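Extracellular solute-binding protein, family 1 (Bifidobacterium longum subsp. infantis ATCC 15697, PDB 3OMB) probably captures a solute outside the cell, perhaps a carbohydrate as in its AlgQ-like relatives, for import by an ABC transporter, and binds a magnesium ion. Local coordinates at residues A[138-143]-A[463-468]; A[456-461]-A[528-533]. All blocks are in the same frame, centred on the assembly; numbering follows the deposited sequence.

Interaction 1: residues A[138-143]-A[463-468]; sequences AKKMST and PDYVNM
The aliphatic part of K140 lies over one face of the Y465 ring, the two side chains running alongside each other in the same direction. CB of K140 covers the root of the ring, 3.7 Å from CG of Y465, and CD sits above its far end, 3.5 Å from CZ, which makes a CH-pi contact. CB of P463 lies over the opposite face, toward its rim, so the ring sits between a lysine methylene and a proline. On the inner side the fit is close. CB of Y465 comes within 3.4 Å of the backbone N of M141, a selenomethionine here, whose side chain crosses that of the tyrosine at about a right angle. Beyond CG the M141 chain is extended (chi2 -172°), which carries its methyl CE across to CB of D464 at 3.6 Å. P463 to V466 form a type I beta turn, and its two corner residues, D464 and Y465, are the ones that meet the last turn of helix 136-142. Y465 has CG between its backbone N and carbonyl carbon (chi1 45°), a setting that swings the ring back beside P463 and under K140. The partly exposed K140 end is the looser one: NZ of K140 stops 5.9 Å from the centroid of the Y465 ring, at most a weak cation-pi attraction. No direct hydrogen bond joins the segments. At the other end of the contact a water bridges them instead, donating to O of M141 and accepting from ND2 of N467. That amide nitrogen also bonds O of D464, nearly straight at 164° and in the carbonyl plane, which fixes the amide beside the turn. The carboxylate of D464 turns to the hydroxyl of Y461, while ND2 of N470 bonds O of Y465 and, weakly, O of K140.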
# COMPACT_ATOMS: atom_id res chain seq x y z
N ALA A 138 -15.06 -2.92 -1.19
CA ALA A 138 -15.12 -1.47 -1.33
C ALA A 138 -16.34 -0.88 -0.65
O ALA A 138 -16.27 0.21 -0.10
CB ALA A 138 -15.12 -1.05 -2.78
N LYS A 139 -17.46 -1.58 -0.72
CA LYS A 139 -18.66 -1.21 0.04
C LYS A 139 -18.35 -1.19 1.54
O LYS A 139 -18.72 -0.25 2.25
CB LYS A 139 -19.80 -2.18 -0.23
CG LYS A 139 -21.07 -1.80 0.49
CD LYS A 139 -22.26 -2.19 -0.35
CE LYS A 139 -23.00 -3.36 0.20
NZ LYS A 139 -24.39 -3.30 -0.37
N LYS A 140 -17.65 -2.21 1.99
CA LYS A 140 -17.35 -2.35 3.40
C LYS A 140 -16.36 -1.30 3.86
O LYS A 140 -16.54 -0.70 4.92
CB LYS A 140 -16.86 -3.76 3.70
CG LYS A 140 -17.96 -4.82 3.74
CD LYS A 140 -17.36 -6.13 4.22
CE LYS A 140 -17.80 -7.33 3.42
NZ LYS A 140 -19.21 -7.63 3.77
N MSE A 141 -15.33 -1.05 3.05
CA MSE A 141 -14.42 0.08 3.25
C MSE A 141 -15.14 1.43 3.32
O MSE A 141 -14.77 2.31 4.11
CB MSE A 141 -13.43 0.18 2.10
CG MSE A 141 -12.17 -0.56 2.30
SE MSE A 141 -10.97 -0.05 0.81
CE MSE A 141 -9.76 -1.55 1.02
N SER A 142 -16.17 1.58 2.51
CA SER A 142 -16.86 2.87 2.39
C SER A 142 -17.94 3.12 3.43
O SER A 142 -18.36 4.27 3.60
CB SER A 142 -17.43 3.04 1.00
OG SER A 142 -16.40 2.90 0.04
N THR A 143 -18.37 2.07 4.13
CA THR A 143 -19.50 2.11 5.06
C THR A 143 -19.02 1.82 6.48
O THR A 143 -18.35 0.80 6.74
CB THR A 143 -20.56 1.04 4.68
OG1 THR A 143 -20.91 1.18 3.30
CG2 THR A 143 -21.82 1.12 5.54
N PRO A 463 -9.20 -7.78 7.75
CA PRO A 463 -9.42 -7.20 6.43
C PRO A 463 -9.24 -5.68 6.34
O PRO A 463 -9.29 -4.98 7.35
CB PRO A 463 -10.87 -7.63 6.09
CG PRO A 463 -11.09 -8.88 6.92
CD PRO A 463 -10.38 -8.54 8.22
N ASP A 464 -9.03 -5.21 5.11
CA ASP A 464 -8.60 -3.85 4.85
C ASP A 464 -9.68 -2.84 5.22
O ASP A 464 -9.39 -1.64 5.46
CB ASP A 464 -8.20 -3.73 3.38
CG ASP A 464 -6.96 -4.59 3.02
OD1 ASP A 464 -6.19 -4.98 3.94
OD2 ASP A 464 -6.74 -4.86 1.82
N TYR A 465 -10.92 -3.30 5.29
CA TYR A 465 -11.99 -2.40 5.73
C TYR A 465 -12.05 -2.22 7.25
O TYR A 465 -12.89 -1.45 7.74
CB TYR A 465 -13.34 -2.85 5.18
CG TYR A 465 -13.62 -4.31 5.30
CD1 TYR A 465 -14.13 -4.85 6.49
CD2 TYR A 465 -13.39 -5.17 4.21
CE1 TYR A 465 -14.42 -6.21 6.59
CE2 TYR A 465 -13.69 -6.52 4.30
CZ TYR A 465 -14.20 -7.03 5.49
OH TYR A 465 -14.47 -8.37 5.59
N VAL A 466 -11.20 -2.94 7.98
CA VAL A 466 -11.06 -2.74 9.42
C VAL A 466 -9.83 -1.87 9.63
O VAL A 466 -8.69 -2.36 9.63
CB VAL A 466 -10.88 -4.07 10.19
CG1 VAL A 466 -10.81 -3.81 11.67
CG2 VAL A 466 -12.00 -5.07 9.85
N ASN A 467 -10.07 -0.57 9.80
CA ASN A 467 -8.98 0.39 9.89
C ASN A 467 -9.39 1.59 10.76
O ASN A 467 -10.55 1.72 11.15
CB ASN A 467 -8.55 0.83 8.47
CG ASN A 467 -9.66 1.51 7.74
OD1 ASN A 467 -10.08 2.58 8.12
ND2 ASN A 467 -10.19 0.86 6.71
N MSE A 468 -8.43 2.45 11.08
CA MSE A 468 -8.67 3.43 12.14
C MSE A 468 -9.65 4.48 11.67
O MSE A 468 -10.35 5.12 12.47
CB MSE A 468 -7.36 4.03 12.59
CG MSE A 468 -6.48 2.98 13.25
SE MSE A 468 -4.96 3.78 14.16
CE MSE A 468 -5.90 5.30 14.90
O HOH W 1 -12.33 2.13 5.38

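Interaction 2: residues A[456-461]-A[528-533]; sequences DPVKDY and KWYDTY
V458 and Y530 are the closest backbone pair, yet their CA atoms stand 9.4 Å apart, the irregular 456-461 loop being kept a full side chain away from residues 528-533 of helix 519-534. Y530 spans that gap: with CG anti to its own backbone N (chi1 169°) the ring reaches from the helix to the loop, and OH donates to O of V458 at 2.7 Å. The acceptor lies at the ring edge, in plane, whereas the hydroxyl approaches the carbonyl at a C=O...donor angle of 128°, tilted from its plane by 35°. OH of Y530 also lies 3.4 Å from CA of K459. Within the loop OD1 of D456 takes N of V458 (an Asx turn) and, from above the carboxylate plane, N of K459, which completes an Asx motif; the D456 carboxylate thus holds the peptide that carries the acceptor and the one before it. A phenylalanine in place of Y530 would probably leave O of V458 without this donor and residues 456-461 without their hydrogen bond to this part of the helix. K459 and D460 bond G253 and N252, which link strands 248-251 and 254-257, while K528 and W529 reach D475 of helix 473-486.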
# COMPACT_ATOMS: atom_id res chain seq x y z
N ASP A 456 -6.89 -18.17 5.73
CA ASP A 456 -8.27 -17.71 5.55
C ASP A 456 -8.24 -16.18 5.49
O ASP A 456 -7.76 -15.55 6.42
CB ASP A 456 -9.13 -18.20 6.72
CG ASP A 456 -10.62 -17.93 6.52
OD1 ASP A 456 -11.02 -16.76 6.31
OD2 ASP A 456 -11.42 -18.91 6.61
N PRO A 457 -8.74 -15.57 4.39
CA PRO A 457 -8.60 -14.10 4.28
C PRO A 457 -9.41 -13.31 5.29
O PRO A 457 -9.24 -12.07 5.41
CB PRO A 457 -9.06 -13.78 2.84
CG PRO A 457 -9.80 -14.96 2.38
CD PRO A 457 -9.47 -16.16 3.25
N VAL A 458 -10.30 -14.01 6.02
CA VAL A 458 -11.07 -13.38 7.08
C VAL A 458 -10.56 -13.81 8.46
O VAL A 458 -10.30 -12.96 9.28
CB VAL A 458 -12.60 -13.64 6.94
CG1 VAL A 458 -13.34 -13.24 8.20
CG2 VAL A 458 -13.17 -12.86 5.74
N LYS A 459 -10.37 -15.10 8.69
CA LYS A 459 -10.04 -15.60 10.04
C LYS A 459 -8.55 -15.40 10.37
O LYS A 459 -8.18 -15.32 11.54
CB LYS A 459 -10.43 -17.08 10.15
CG LYS A 459 -11.92 -17.34 10.47
CD LYS A 459 -12.32 -18.87 10.38
CE LYS A 459 -11.43 -19.85 11.23
NZ LYS A 459 -11.82 -20.16 12.68
N ASP A 460 -7.72 -15.28 9.33
CA ASP A 460 -6.26 -15.22 9.49
C ASP A 460 -5.64 -13.93 8.95
O ASP A 460 -4.42 -13.83 8.75
CB ASP A 460 -5.61 -16.42 8.79
CG ASP A 460 -6.16 -17.75 9.28
OD1 ASP A 460 -6.44 -17.90 10.50
OD2 ASP A 460 -6.30 -18.67 8.44
N TYR A 461 -6.49 -12.94 8.70
CA TYR A 461 -6.06 -11.67 8.14
C TYR A 461 -7.10 -10.67 8.57
O TYR A 461 -8.30 -10.91 8.39
CB TYR A 461 -6.02 -11.73 6.61
CG TYR A 461 -5.51 -10.45 5.96
CD1 TYR A 461 -6.40 -9.51 5.39
CD2 TYR A 461 -4.15 -10.17 5.91
CE1 TYR A 461 -5.94 -8.36 4.79
CE2 TYR A 461 -3.68 -9.01 5.31
CZ TYR A 461 -4.57 -8.11 4.76
OH TYR A 461 -4.09 -6.95 4.17
N LYS A 528 -12.30 -5.80 18.74
CA LYS A 528 -13.69 -5.37 18.79
C LYS A 528 -14.12 -4.92 17.40
O LYS A 528 -15.18 -5.31 16.93
CB LYS A 528 -13.89 -4.23 19.80
CG LYS A 528 -15.30 -3.61 19.74
CD LYS A 528 -15.50 -2.47 20.71
CE LYS A 528 -14.73 -1.22 20.30
NZ LYS A 528 -15.07 -0.05 21.23
N TRP A 529 -13.30 -4.09 16.76
CA TRP A 529 -13.65 -3.62 15.42
C TRP A 529 -13.62 -4.74 14.37
O TRP A 529 -14.50 -4.79 13.49
CB TRP A 529 -12.81 -2.41 15.01
CG TRP A 529 -13.24 -1.25 15.84
CD1 TRP A 529 -12.61 -0.73 16.94
CD2 TRP A 529 -14.46 -0.51 15.69
NE1 TRP A 529 -13.34 0.30 17.47
CE2 TRP A 529 -14.48 0.46 16.73
CE3 TRP A 529 -15.51 -0.55 14.77
CZ2 TRP A 529 -15.53 1.38 16.87
CZ3 TRP A 529 -16.57 0.36 14.93
CH2 TRP A 529 -16.56 1.31 15.97
N TYR A 530 -12.63 -5.63 14.48
CA TYR A 530 -12.56 -6.83 13.65
C TYR A 530 -13.88 -7.64 13.74
O TYR A 530 -14.48 -7.92 12.71
CB TYR A 530 -11.31 -7.65 14.02
CG TYR A 530 -11.24 -9.03 13.45
CD1 TYR A 530 -11.67 -10.13 14.18
CD2 TYR A 530 -10.73 -9.26 12.17
CE1 TYR A 530 -11.60 -11.42 13.65
CE2 TYR A 530 -10.65 -10.55 11.65
CZ TYR A 530 -11.09 -11.61 12.39
OH TYR A 530 -11.01 -12.89 11.88
N ASP A 531 -14.33 -7.93 14.96
CA ASP A 531 -15.59 -8.64 15.20
C ASP A 531 -16.79 -7.87 14.69
O ASP A 531 -17.68 -8.46 14.10
CB ASP A 531 -15.79 -8.90 16.69
CG ASP A 531 -14.75 -9.86 17.27
OD1 ASP A 531 -13.99 -10.51 16.50
OD2 ASP A 531 -14.70 -9.97 18.51
N THR A 532 -16.81 -6.56 14.89
CA THR A 532 -17.94 -5.74 14.42
C THR A 532 -18.12 -5.86 12.90
O THR A 532 -19.24 -6.01 12.40
CB THR A 532 -17.73 -4.26 14.81
OG1 THR A 532 -17.91 -4.11 16.22
CG2 THR A 532 -18.68 -3.28 14.01
N TYR A 533 -17.01 -5.80 12.17
CA TYR A 533 -17.06 -5.81 10.71
C TYR A 533 -17.06 -7.19 10.05
O TYR A 533 -17.33 -7.31 8.87
CB TYR A 533 -15.92 -4.96 10.15
CG TYR A 533 -16.17 -3.47 10.31
CD1 TYR A 533 -17.31 -2.89 9.78
CD2 TYR A 533 -15.26 -2.65 10.99
CE1 TYR A 533 -17.54 -1.54 9.89
CE2 TYR A 533 -15.48 -1.26 11.12
CZ TYR A 533 -16.63 -0.72 10.56
OH TYR A 533 -16.92 0.63 10.65

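Overall arrangement
Interactions 1 and 2 have centres 11 Å apart, on the same side of the centre of the chain, and both draw on the loop between helices 436-452 and 473-486. Along the sequence their segments alternate: 138-143, 456-461, 463-468, 528-533. The loop reaches the C-terminal helix 519-534 with residues from both of its segments, while 463-468 also packs against helix 136-142. The two contacts also touch each other, CG1 of V466 lying 3.8 Å from N of Y530 and CD of P463 4.0 Å from CE2 of Y530. Early and late parts of the chain are thus packed together through one loop, away from the magnesium site.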